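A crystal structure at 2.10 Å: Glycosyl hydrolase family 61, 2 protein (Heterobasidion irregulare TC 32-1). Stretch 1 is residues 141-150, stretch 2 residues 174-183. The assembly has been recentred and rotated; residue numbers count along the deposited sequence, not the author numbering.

Stretch 1 (141-150) PSSLAAGNYI
Stretch 2, residues 174-183: IVTGGEGATP

Two segments of one chain pair through their backbones, first as antiparallel strands, then as a loop-to-loop clasp. Strand 147-150 runs at 132° to the strand that includes 174-176. Gly147 and Val175 form the hydrogen-bonded pair: Gly147 N donates to Val175 O (2.9 Å) and Val175 N to Gly147 O (2.7 Å), so both residues satisfy both polar backbone atoms. Asn148 and Ile174 are the next, non-hydrogen-bonded pair, CA to CA 4.7 Å, with side chains on one face; Val175 points to the other. Gly147, extended at phi/psi 162/-173, has angles that would jam a CB against the preceding carbonyl.

Val175 (chi1 t) is the apolar centre. Val175 CG2 lies 3.4 Å from Tyr149 CD1, obliquely to the ring, and Val175 CG1 4.3 Å from Leu144 CD2 (Leu144 t, p). Tyr149 (m, chi2 84°) reaches back along its own stretch, where Tyr149 OH donates to Ala145 O at 2.6 Å.

Beyond the strands, a type I turn from Pro141 to Leu144, closed by Leu144 N to Pro141 O at 3.1 Å, presents Ser143 O to two donors: Ala181 N at 2.9 Å and, weakly, Glu179 N at 3.1 Å. Ala145 N returns a bond to Ala181 O (2.8 Å), making Leu144 and Ala181 a single bridge.

Between these pairings the strands' direct ladder lapses and one water fills in. It accepts from Ala146 N (2.9 Å) and Gly180 N (3.0 Å), and donates to Gly177 O (2.6 Å) and weakly to Leu144 O (3.5 Å). Gly178, at 88/-168, packs its CA 3.3 Å from Leu144 O and 3.6 Å from Ser142 O in CA-H...O contacts; an ideal CB there would clash with Leu144 O at 2.0 Å. Positive phi at Gly177 (68°) and Gly180 (64°) likewise favours glycine.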

# COMPACT_ATOMS: atom_id res chain seq x y z
N PRO A 141 -10.98 -0.85 -8.99
CA PRO A 141 -12.35 -0.37 -9.28
C PRO A 141 -12.79 -0.55 -10.74
O PRO A 141 -12.08 -0.12 -11.66
CB PRO A 141 -12.28 1.11 -8.89
CG PRO A 141 -11.27 1.15 -7.79
CD PRO A 141 -10.25 0.10 -8.13
N SER A 142 -13.95 -1.19 -10.93
CA SER A 142 -14.52 -1.49 -12.26
C SER A 142 -14.60 -0.29 -13.20
O SER A 142 -14.34 -0.42 -14.40
CB SER A 142 -15.94 -2.07 -12.11
OG SER A 142 -15.94 -3.23 -11.30
N SER A 143 -14.93 0.88 -12.64
CA SER A 143 -15.12 2.11 -13.40
C SER A 143 -13.85 2.91 -13.73
O SER A 143 -13.92 3.86 -14.53
CB SER A 143 -16.06 3.03 -12.62
OG SER A 143 -15.46 3.42 -11.40
N LEU A 144 -12.71 2.54 -13.15
CA LEU A 144 -11.49 3.35 -13.22
C LEU A 144 -11.09 3.64 -14.67
O LEU A 144 -11.14 2.74 -15.52
CB LEU A 144 -10.34 2.66 -12.49
CG LEU A 144 -8.97 3.34 -12.42
CD1 LEU A 144 -9.07 4.67 -11.69
CD2 LEU A 144 -7.96 2.43 -11.73
N ALA A 145 -10.70 4.88 -14.95
CA ALA A 145 -10.28 5.29 -16.29
C ALA A 145 -9.03 4.52 -16.70
O ALA A 145 -8.12 4.34 -15.89
CB ALA A 145 -10.00 6.79 -16.34
N ALA A 146 -9.00 4.05 -17.95
CA ALA A 146 -7.82 3.36 -18.48
C ALA A 146 -6.59 4.26 -18.38
O ALA A 146 -6.69 5.48 -18.53
CB ALA A 146 -8.04 2.92 -19.93
N GLY A 147 -5.44 3.66 -18.08
CA GLY A 147 -4.20 4.40 -17.96
C GLY A 147 -3.12 3.66 -17.21
O GLY A 147 -3.27 2.48 -16.87
N ASN A 148 -2.03 4.38 -16.97
CA ASN A 148 -0.87 3.87 -16.26
C ASN A 148 -0.98 4.28 -14.80
O ASN A 148 -1.14 5.47 -14.50
CB ASN A 148 0.41 4.42 -16.89
CG ASN A 148 0.49 4.15 -18.38
OD1 ASN A 148 0.28 3.02 -18.83
ND2 ASN A 148 0.79 5.19 -19.16
N TYR A 149 -0.90 3.29 -13.91
CA TYR A 149 -1.10 3.49 -12.47
C TYR A 149 -0.07 2.76 -11.63
O TYR A 149 0.38 1.66 -12.00
CB TYR A 149 -2.48 2.96 -12.04
CG TYR A 149 -3.66 3.71 -12.58
CD1 TYR A 149 -4.17 3.42 -13.84
CD2 TYR A 149 -4.31 4.69 -11.81
CE1 TYR A 149 -5.28 4.09 -14.34
CE2 TYR A 149 -5.41 5.37 -12.30
CZ TYR A 149 -5.90 5.06 -13.57
OH TYR A 149 -6.99 5.73 -14.06
N ILE A 150 0.29 3.35 -10.49
CA ILE A 150 0.95 2.60 -9.42
C ILE A 150 -0.14 1.95 -8.56
O ILE A 150 -1.18 2.56 -8.31
CB ILE A 150 1.80 3.50 -8.51
CG1 ILE A 150 2.89 4.22 -9.31
CG2 ILE A 150 2.42 2.69 -7.37
CD1 ILE A 150 3.89 3.32 -10.01
N ILE A 174 -0.66 -1.33 -16.02
CA ILE A 174 -1.35 -0.73 -17.16
C ILE A 174 -2.81 -1.16 -17.03
O ILE A 174 -3.12 -2.34 -17.17
CB ILE A 174 -0.74 -1.17 -18.51
CG1 ILE A 174 0.74 -0.75 -18.59
CG2 ILE A 174 -1.52 -0.55 -19.67
CD1 ILE A 174 1.51 -1.37 -19.74
N VAL A 175 -3.68 -0.20 -16.72
CA VAL A 175 -5.11 -0.48 -16.54
C VAL A 175 -5.81 -0.29 -17.87
O VAL A 175 -5.71 0.77 -18.48
CB VAL A 175 -5.72 0.43 -15.44
CG1 VAL A 175 -7.23 0.24 -15.34
CG2 VAL A 175 -5.06 0.14 -14.10
N THR A 176 -6.52 -1.33 -18.32
CA THR A 176 -7.24 -1.32 -19.59
C THR A 176 -8.74 -1.37 -19.34
O THR A 176 -9.18 -1.68 -18.23
CB THR A 176 -6.84 -2.52 -20.47
OG1 THR A 176 -7.26 -3.75 -19.84
CG2 THR A 176 -5.32 -2.56 -20.68
N GLY A 177 -9.53 -1.06 -20.36
CA GLY A 177 -10.99 -1.07 -20.25
C GLY A 177 -11.47 0.05 -19.35
O GLY A 177 -11.03 1.19 -19.48
N GLY A 178 -12.38 -0.27 -18.43
CA GLY A 178 -12.91 0.70 -17.48
C GLY A 178 -14.12 1.46 -18.00
O GLY A 178 -14.72 1.08 -19.00
N GLU A 179 -14.48 2.52 -17.28
CA GLU A 179 -15.62 3.37 -17.63
C GLU A 179 -15.27 4.85 -17.47
O GLU A 179 -16.14 5.67 -17.17
CB GLU A 179 -16.84 3.02 -16.76
CG GLU A 179 -17.29 1.56 -16.79
CD GLU A 179 -18.34 1.21 -15.74
OE1 GLU A 179 -18.22 1.68 -14.58
OE2 GLU A 179 -19.29 0.46 -16.06
N GLY A 180 -13.98 5.19 -17.65
CA GLY A 180 -13.51 6.58 -17.61
C GLY A 180 -13.63 7.37 -16.32
O GLY A 180 -13.41 8.58 -16.32
N ALA A 181 -13.93 6.70 -15.20
CA ALA A 181 -14.11 7.38 -13.92
C ALA A 181 -12.75 7.69 -13.28
O ALA A 181 -11.82 6.88 -13.36
CB ALA A 181 -14.96 6.54 -12.99
N THR A 182 -12.64 8.88 -12.69
CA THR A 182 -11.47 9.29 -11.90
C THR A 182 -11.95 9.76 -10.53
O THR A 182 -13.02 10.35 -10.44
CB THR A 182 -10.71 10.45 -12.56
OG1 THR A 182 -11.62 11.52 -12.82
CG2 THR A 182 -10.07 10.01 -13.88
N PRO A 183 -11.16 9.53 -9.46
CA PRO A 183 -11.61 10.01 -8.16
C PRO A 183 -11.67 11.54 -8.10
O PRO A 183 -10.75 12.19 -8.62
CB PRO A 183 -10.55 9.48 -7.17
CG PRO A 183 -9.55 8.74 -7.98
CD PRO A 183 -9.78 9.03 -9.42
O HOH W 1 -11.73 3.66 -18.83